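Local coordinates for protein lysine/ornithine decarboxylase (Vibrio vulnificus, PDB 2PLJ) that catalyses the decarboxylation of lysine and ornithine, giving cadaverine and putrescine, with the help of a pyridoxal phosphate cofactor, at residues A[313-318]-A[351-356]; A[307-312]-A[371-376]. One frame throughout, in Å; residues are numbered along the deposited sequence.

Overall arrangement
Following the chain from its N terminus, the long strand 300-312 comes first and turns tightly into strand 315-320, its antiparallel neighbour; strands 349-355 and 369-372 form a second antiparallel pair later on. Interaction 1 joins the two pairs in parallel, 313-318 beside 351-356, and closes a loop of 32 residues. Interaction 2 closes a wider loop of 58 residues, from 307-312 to 371-376, and interaction 1 lies wholly within it. The two centres are about 7 Å apart, and a probable hydrogen bond from Trp317 N of the inner contact to Ala310 O of the outer one links them directly. Both belong to the beta-barrel domain and touch the second subunit.

Interaction 1 (A[313-318]-A[351-356]); sequences EGQIWY and PSVLSG
Val353 lies beneath the indole of Trp317, where two strands of the beta-barrel domain run parallel, 315-318 beside 351-355, at 23° to each other. Its CG1 sits 3.5 Å from the centroid of the Trp317 six-membered ring, almost on the ring normal, a CH-pi contact made over the face. With CG1 anti to the backbone N (chi1 177°), the other methyl, CG2, is left to lie under the pyrrole side, 3.6 Å from Trp317 NE1. A beta-branched valine suits this place because both methyls can spread beneath the broad ring. Gln315 extends toward the neighbouring strand, its OE1 3.5 Å from Val353 CG2.

The backbones are stitched by four hydrogen bonds in the alternating parallel pattern. Ile316 gives its N-H to Pro351 O and takes that of Val353 at its own O; Tyr318 does the same with Val353 O and Ser355 N, its N lying 2.8 Å from Val353 O. The other side of the sheet carries Ile316, Ser352, Tyr318 and Leu354. There Leu354 CD2 packs 4.0 Å from Tyr318 CB, while Ile316 CG2 covers one face of the phenol ring.

Further out, Val364 packs on both Trp317 and Val353, and Lys185 of the second subunit also packs on the indole. Tyr318 suits its buried position by pairing an apolar ring with a hydroxyl that is hydrogen-bonded to Leu374 N. Ser352 OG, for its part, bonds to Ile350 O. At the exposed end, one water donates to both Gly314 O and Pro351 O. A second water joins the two hydroxyls: in the plane of the phenol ring at its edge, it lies 2.5 Å from Tyr318 OH and donates to Ser352 OG at 2.9 Å.

Interaction 2 (A[307-312]-A[371-376]); sequences MGQAER and LPKLNN
A single side-chain amide, that of Gln309, makes every hydrogen bond between these segments: strand 307-312 faces residues 373-376 without one backbone-to-backbone bond. Gln309 NE2 donates twice, to Leu374 O at 2.9 Å and to Asn376 OD1 at 3.1 Å. OD1 lies close to the amide plane of Gln309, yet NE2 stands above the carbonyl plane of Asn376, the two amides being turned 58° apart. On the other side of the group, Gln309 OE1 accepts from Lys373 NZ, 2.9 Å away.

Lys373 is long enough to bend back, at chi2 and chi4, so that NZ also reaches Leu374 O. This carbonyl therefore takes two donors, Gln309 NE2 and Lys373 NZ, from opposite faces of its plane. Nearby, Met307 and Gly308 both face Tyr319 in a classic beta bulge, and Asn376 OD1 comes 3.2 Å from Gly308 CA. Asn376 ND2 turns to Asn154 OD1 of the second subunit.

Glutamine, with a donor and an acceptor at one tip, can serve carbonyls and an ammonium together; these bonds fix which end is NE2, and the lysine charge probably polarises the amide.

Interaction 1 (A[313-318]-A[351-356])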
ATOM      1  N   GLU A 313       3.587 -16.257  23.774  1.00 23.50           N
ATOM      2  CA  GLU A 313       4.995 -16.608  24.059  1.00 24.62           C
ATOM      3  C   GLU A 313       5.728 -15.545  24.899  1.00 23.58           C
ATOM      4  O   GLU A 313       6.831 -15.099  24.525  1.00 25.18           O
ATOM      5  CB  GLU A 313       5.779 -16.820  22.746  1.00 25.03           C
ATOM      6  CG  GLU A 313       5.248 -17.910  21.800  1.00 27.64           C
ATOM      7  CD  GLU A 313       6.067 -18.027  20.497  1.00 27.49           C
ATOM      8  OE1 GLU A 313       6.690 -17.036  20.049  1.00 30.48           O
ATOM      9  OE2 GLU A 313       6.098 -19.140  19.923  1.00 33.54           O
ATOM     10  N   GLY A 314       5.120 -15.125  26.006  1.00 21.78           N
ATOM     11  CA  GLY A 314       5.702 -14.120  26.897  1.00 20.69           C
ATOM     12  C   GLY A 314       5.725 -12.659  26.434  1.00 20.59           C
ATOM     13  O   GLY A 314       6.336 -11.809  27.093  1.00 19.80           O
ATOM     14  N   GLN A 315       5.060 -12.351  25.323  1.00 19.79           N
ATOM     15  CA  GLN A 315       4.904 -10.946  24.923  1.00 20.14           C
ATOM     16  C   GLN A 315       3.435 -10.577  24.841  1.00 19.31           C
ATOM     17  O   GLN A 315       2.622 -11.428  24.461  1.00 19.65           O
ATOM     18  CB  GLN A 315       5.546 -10.693  23.565  1.00 21.18           C
ATOM     19  CG  GLN A 315       6.994 -10.254  23.680  1.00 25.02           C
ATOM     20  CD  GLN A 315       7.556  -9.847  22.355  1.00 27.66           C
ATOM     21  OE1 GLN A 315       7.495 -10.625  21.404  1.00 30.38           O
ATOM     22  NE2 GLN A 315       8.109  -8.614  22.267  1.00 25.68           N
ATOM     23  N   ILE A 316       3.101  -9.328  25.195  1.00 18.35           N
ATOM     24  CA  ILE A 316       1.735  -8.850  25.046  1.00 17.51           C
ATOM     25  C   ILE A 316       1.598  -8.257  23.650  1.00 16.73           C
ATOM     26  O   ILE A 316       2.285  -7.269  23.314  1.00 17.19           O
ATOM     27  CB  ILE A 316       1.304  -7.771  26.082  1.00 17.70           C
ATOM     28  CG1 ILE A 316       1.505  -8.249  27.532  1.00 19.41           C
ATOM     29  CG2 ILE A 316      -0.180  -7.361  25.848  1.00 19.21           C
ATOM     30  CD1 ILE A 316       1.024  -7.216  28.578  1.00 19.89           C
ATOM     31  N   TRP A 317       0.734  -8.871  22.850  1.00 15.60           N
ATOM     32  CA  TRP A 317       0.375  -8.310  21.531  1.00 14.83           C
ATOM     33  C   TRP A 317      -0.805  -7.344  21.667  1.00 15.00           C
ATOM     34  O   TRP A 317      -1.852  -7.719  22.193  1.00 15.16           O
ATOM     35  CB  TRP A 317      -0.021  -9.427  20.573  1.00 15.22           C
ATOM     36  CG  TRP A 317       1.127 -10.210  20.025  1.00 16.47           C
ATOM     37  CD1 TRP A 317       2.037 -10.974  20.731  1.00 15.63           C
ATOM     38  CD2 TRP A 317       1.500 -10.312  18.647  1.00 14.27           C
ATOM     39  NE1 TRP A 317       2.945 -11.554  19.866  1.00 16.91           N
ATOM     40  CE2 TRP A 317       2.642 -11.152  18.584  1.00 16.34           C
ATOM     41  CE3 TRP A 317       0.992  -9.764  17.465  1.00 15.43           C
ATOM     42  CZ2 TRP A 317       3.272 -11.474  17.365  1.00 16.51           C
ATOM     43  CZ3 TRP A 317       1.614 -10.086  16.250  1.00 16.77           C
ATOM     44  CH2 TRP A 317       2.750 -10.919  16.215  1.00 15.53           C
ATOM     45  N   TYR A 318      -0.612  -6.108  21.204  1.00 13.68           N
ATOM     46  CA  TYR A 318      -1.702  -5.148  21.032  1.00 13.97           C
ATOM     47  C   TYR A 318      -2.077  -5.048  19.548  1.00 14.95           C
ATOM     48  O   TYR A 318      -1.200  -4.881  18.700  1.00 15.59           O
ATOM     49  CB  TYR A 318      -1.304  -3.761  21.549  1.00 14.91           C
ATOM     50  CG  TYR A 318      -0.927  -3.768  23.022  1.00 15.40           C
ATOM     51  CD1 TYR A 318      -1.901  -3.999  23.999  1.00 14.84           C
ATOM     52  CD2 TYR A 318       0.402  -3.567  23.433  1.00 14.02           C
ATOM     53  CE1 TYR A 318      -1.589  -4.005  25.361  1.00 14.52           C
ATOM     54  CE2 TYR A 318       0.741  -3.586  24.805  1.00 14.84           C
ATOM     55  CZ  TYR A 318      -0.269  -3.797  25.759  1.00 15.24           C
ATOM     56  OH  TYR A 318       0.032  -3.831  27.104  1.00 16.04           O
ATOM     57  N   PRO A 351       7.533  -6.266  27.689  1.00 17.86           N
ATOM     58  CA  PRO A 351       7.828  -6.622  26.285  1.00 17.17           C
ATOM     59  C   PRO A 351       6.530  -6.816  25.504  1.00 16.37           C
ATOM     60  O   PRO A 351       5.674  -7.636  25.900  1.00 15.45           O
ATOM     61  CB  PRO A 351       8.557  -7.962  26.408  1.00 17.62           C
ATOM     62  CG  PRO A 351       9.170  -7.927  27.795  1.00 17.86           C
ATOM     63  CD  PRO A 351       8.141  -7.227  28.637  1.00 17.58           C
ATOM     64  N   SER A 352       6.404  -6.068  24.414  1.00 16.26           N
ATOM     65  CA  SER A 352       5.146  -5.972  23.686  1.00 15.78           C
ATOM     66  C   SER A 352       5.360  -6.033  22.189  1.00 16.20           C
ATOM     67  O   SER A 352       6.482  -5.861  21.702  1.00 17.36           O
ATOM     68  CB  SER A 352       4.422  -4.670  24.053  1.00 16.29           C
ATOM     69  OG  SER A 352       4.277  -4.555  25.464  1.00 15.29           O
ATOM     70  N   VAL A 353       4.268  -6.279  21.479  1.00 15.36           N
ATOM     71  CA  VAL A 353       4.230  -6.243  20.020  1.00 15.37           C
ATOM     72  C   VAL A 353       3.057  -5.350  19.638  1.00 15.42           C
ATOM     73  O   VAL A 353       1.955  -5.481  20.185  1.00 14.54           O
ATOM     74  CB  VAL A 353       4.008  -7.655  19.421  1.00 15.50           C
ATOM     75  CG1 VAL A 353       3.900  -7.599  17.908  1.00 18.48           C
ATOM     76  CG2 VAL A 353       5.102  -8.628  19.862  1.00 15.28           C
ATOM     77  N   LEU A 354       3.307  -4.445  18.695  1.00 14.45           N
ATOM     78  CA  LEU A 354       2.252  -3.604  18.142  1.00 14.78           C
ATOM     79  C   LEU A 354       1.915  -4.116  16.758  1.00 15.79           C
ATOM     80  O   LEU A 354       2.744  -4.032  15.827  1.00 15.40           O
ATOM     81  CB  LEU A 354       2.684  -2.125  18.091  1.00 15.40           C
ATOM     82  CG  LEU A 354       2.904  -1.425  19.442  1.00 15.94           C
ATOM     83  CD1 LEU A 354       3.437  -0.016  19.201  1.00 16.57           C
ATOM     84  CD2 LEU A 354       1.593  -1.383  20.296  1.00 18.33           C
ATOM     85  N   SER A 355       0.683  -4.638  16.631  1.00 15.98           N
ATOM     86  CA  SER A 355       0.165  -5.219  15.399  1.00 15.63           C
ATOM     87  C   SER A 355      -0.842  -4.260  14.762  1.00 14.92           C
ATOM     88  O   SER A 355      -1.532  -3.529  15.472  1.00 14.75           O
ATOM     89  CB  SER A 355      -0.589  -6.530  15.740  1.00 16.96           C
ATOM     90  OG  SER A 355      -1.349  -6.941  14.616  1.00 20.67           O
ATOM     91  N   GLY A 356      -0.971  -4.285  13.435  1.00 15.04           N
ATOM     92  CA  GLY A 356      -2.027  -3.519  12.778  1.00 14.31           C
ATOM     93  C   GLY A 356      -3.373  -4.259  12.819  1.00 14.86           C
ATOM     94  O   GLY A 356      -3.483  -5.388  13.402  1.00 15.02           O
TER
HETATM   95  O   HOH W   1       5.522  -9.541  28.023  1.00 42.23           O
HETATM   96  O   HOH W   2       2.512  -3.731  27.604  1.00 22.85           O

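Interaction 2 (A[307-312]-A[371-376])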
ATOM      1  N   MET A 307      -7.512  -2.193  19.808  1.00 15.94           N
ATOM      2  CA  MET A 307      -8.767  -2.941  19.586  1.00 16.53           C
ATOM      3  C   MET A 307      -8.903  -4.166  20.487  1.00 15.90           C
ATOM      4  O   MET A 307     -10.011  -4.513  20.920  1.00 16.28           O
ATOM      5  CB  MET A 307      -8.877  -3.372  18.117  1.00 15.87           C
ATOM      6  CG  MET A 307      -8.891  -2.202  17.129  1.00 17.01           C
ATOM      7  SD  MET A 307      -9.454  -2.713  15.484  1.00 19.29           S
ATOM      8  CE  MET A 307      -8.408  -4.141  15.126  1.00 19.52           C
ATOM      9  N   GLY A 308      -7.771  -4.814  20.752  1.00 14.84           N
ATOM     10  CA  GLY A 308      -7.714  -5.984  21.629  1.00 14.44           C
ATOM     11  C   GLY A 308      -6.263  -6.347  21.870  1.00 14.66           C
ATOM     12  O   GLY A 308      -5.330  -5.631  21.447  1.00 15.51           O
ATOM     13  N   GLN A 309      -6.088  -7.476  22.531  1.00 14.68           N
ATOM     14  CA  GLN A 309      -4.768  -7.856  23.012  1.00 15.13           C
ATOM     15  C   GLN A 309      -4.723  -9.299  23.472  1.00 15.81           C
ATOM     16  O   GLN A 309      -5.744  -9.852  23.898  1.00 16.15           O
ATOM     17  CB  GLN A 309      -4.335  -6.925  24.153  1.00 14.76           C
ATOM     18  CG  GLN A 309      -5.340  -6.807  25.321  1.00 16.13           C
ATOM     19  CD  GLN A 309      -4.862  -5.852  26.378  1.00 16.54           C
ATOM     20  OE1 GLN A 309      -4.003  -6.189  27.198  1.00 15.74           O
ATOM     21  NE2 GLN A 309      -5.414  -4.650  26.374  1.00 16.69           N
ATOM     22  N   ALA A 310      -3.538  -9.898  23.378  1.00 15.37           N
ATOM     23  CA  ALA A 310      -3.320 -11.272  23.855  1.00 16.38           C
ATOM     24  C   ALA A 310      -1.857 -11.482  24.215  1.00 17.34           C
ATOM     25  O   ALA A 310      -0.983 -10.889  23.581  1.00 17.43           O
ATOM     26  CB  ALA A 310      -3.737 -12.265  22.770  1.00 17.08           C
ATOM     27  N   GLU A 311      -1.594 -12.338  25.207  1.00 18.78           N
ATOM     28  CA  GLU A 311      -0.219 -12.722  25.524  1.00 21.02           C
ATOM     29  C   GLU A 311       0.151 -13.912  24.643  1.00 21.38           C
ATOM     30  O   GLU A 311      -0.597 -14.903  24.599  1.00 21.86           O
ATOM     31  CB  GLU A 311      -0.054 -13.062  27.008  1.00 22.20           C
ATOM     32  CG  GLU A 311       1.387 -12.828  27.474  1.00 26.51           C
ATOM     33  CD  GLU A 311       1.746 -13.560  28.742  1.00 32.27           C
ATOM     34  OE1 GLU A 311       2.758 -14.317  28.732  1.00 34.24           O
ATOM     35  OE2 GLU A 311       1.017 -13.387  29.750  1.00 35.49           O
ATOM     36  N   ARG A 312       1.269 -13.796  23.920  1.00 21.39           N
ATOM     37  CA  ARG A 312       1.758 -14.826  22.993  1.00 21.29           C
ATOM     38  C   ARG A 312       3.248 -15.068  23.285  1.00 22.27           C
ATOM     39  O   ARG A 312       4.061 -14.181  23.073  1.00 22.29           O
ATOM     40  CB  ARG A 312       1.576 -14.417  21.514  1.00 21.59           C
ATOM     41  CG  ARG A 312       0.104 -14.048  21.101  1.00 20.43           C
ATOM     42  CD  ARG A 312      -0.088 -13.678  19.576  1.00 20.22           C
ATOM     43  NE  ARG A 312       0.252 -14.845  18.759  1.00 22.63           N
ATOM     44  CZ  ARG A 312      -0.568 -15.884  18.555  1.00 23.15           C
ATOM     45  NH1 ARG A 312      -1.814 -15.845  19.019  1.00 20.04           N
ATOM     46  NH2 ARG A 312      -0.144 -16.948  17.863  1.00 22.26           N
ATOM     47  N   LEU A 371       6.492  -1.347  26.613  1.00 19.23           N
ATOM     48  CA  LEU A 371       5.357  -0.471  26.864  1.00 19.08           C
ATOM     49  C   LEU A 371       4.728  -0.762  28.209  1.00 19.23           C
ATOM     50  O   LEU A 371       4.735  -1.912  28.677  1.00 18.61           O
ATOM     51  CB  LEU A 371       4.283  -0.638  25.780  1.00 18.41           C
ATOM     52  CG  LEU A 371       4.575  -0.379  24.298  1.00 18.93           C
ATOM     53  CD1 LEU A 371       3.340  -0.760  23.504  1.00 20.48           C
ATOM     54  CD2 LEU A 371       4.940   1.102  24.000  1.00 18.36           C
ATOM     55  N   PRO A 372       4.149   0.276  28.834  1.00 19.55           N
ATOM     56  CA  PRO A 372       3.324   0.006  29.996  1.00 19.33           C
ATOM     57  C   PRO A 372       2.109  -0.846  29.586  1.00 18.94           C
ATOM     58  O   PRO A 372       1.765  -0.915  28.389  1.00 18.81           O
ATOM     59  CB  PRO A 372       2.895   1.405  30.467  1.00 19.58           C
ATOM     60  CG  PRO A 372       3.099   2.289  29.328  1.00 19.93           C
ATOM     61  CD  PRO A 372       4.191   1.712  28.485  1.00 19.82           C
ATOM     62  N   LYS A 373       1.497  -1.516  30.555  1.00 18.29           N
ATOM     63  CA  LYS A 373       0.273  -2.265  30.291  1.00 18.17           C
ATOM     64  C   LYS A 373      -0.830  -1.325  29.784  1.00 18.51           C
ATOM     65  O   LYS A 373      -1.152  -0.328  30.435  1.00 18.77           O
ATOM     66  CB  LYS A 373      -0.196  -3.031  31.541  1.00 18.98           C
ATOM     67  CG  LYS A 373      -1.503  -3.803  31.370  1.00 19.84           C
ATOM     68  CD  LYS A 373      -1.418  -4.856  30.253  1.00 23.39           C
ATOM     69  CE  LYS A 373      -2.669  -5.742  30.193  1.00 22.92           C
ATOM     70  NZ  LYS A 373      -3.964  -5.044  29.878  1.00 21.09           N
ATOM     71  N   LEU A 374      -1.372  -1.653  28.615  1.00 16.56           N
ATOM     72  CA  LEU A 374      -2.463  -0.888  28.013  1.00 16.58           C
ATOM     73  C   LEU A 374      -3.784  -1.638  28.079  1.00 16.84           C
ATOM     74  O   LEU A 374      -3.812  -2.868  27.965  1.00 17.96           O
ATOM     75  CB  LEU A 374      -2.148  -0.611  26.546  1.00 16.61           C
ATOM     76  CG  LEU A 374      -0.818   0.092  26.261  1.00 16.73           C
ATOM     77  CD1 LEU A 374      -0.678   0.214  24.753  1.00 15.64           C
ATOM     78  CD2 LEU A 374      -0.760   1.447  26.969  1.00 18.35           C
ATOM     79  N   ASN A 375      -4.868  -0.889  28.260  1.00 16.67           N
ATOM     80  CA  ASN A 375      -6.226  -1.407  28.125  1.00 16.92           C
ATOM     81  C   ASN A 375      -6.738  -1.222  26.693  1.00 16.88           C
ATOM     82  O   ASN A 375      -6.272  -0.324  25.962  1.00 16.19           O
ATOM     83  CB  ASN A 375      -7.161  -0.643  29.059  1.00 17.90           C
ATOM     84  CG  ASN A 375      -6.797  -0.809  30.523  1.00 20.08           C
ATOM     85  OD1 ASN A 375      -6.789   0.161  31.275  1.00 25.01           O
ATOM     86  ND2 ASN A 375      -6.505  -2.031  30.932  1.00 21.82           N
ATOM     87  N   ASN A 376      -7.728  -2.023  26.301  1.00 16.22           N
ATOM     88  CA  ASN A 376      -8.392  -1.761  25.026  1.00 16.47           C
ATOM     89  C   ASN A 376      -8.903  -0.332  25.041  1.00 15.66           C
ATOM     90  O   ASN A 376      -9.405   0.157  26.084  1.00 15.87           O
ATOM     91  CB  ASN A 376      -9.550  -2.729  24.761  1.00 16.63           C
ATOM     92  CG  ASN A 376      -9.091  -4.182  24.640  1.00 17.38           C
ATOM     93  OD1 ASN A 376      -7.893  -4.470  24.470  1.00 18.65           O
ATOM     94  ND2 ASN A 376     -10.046  -5.104  24.735  1.00 17.75           N
TER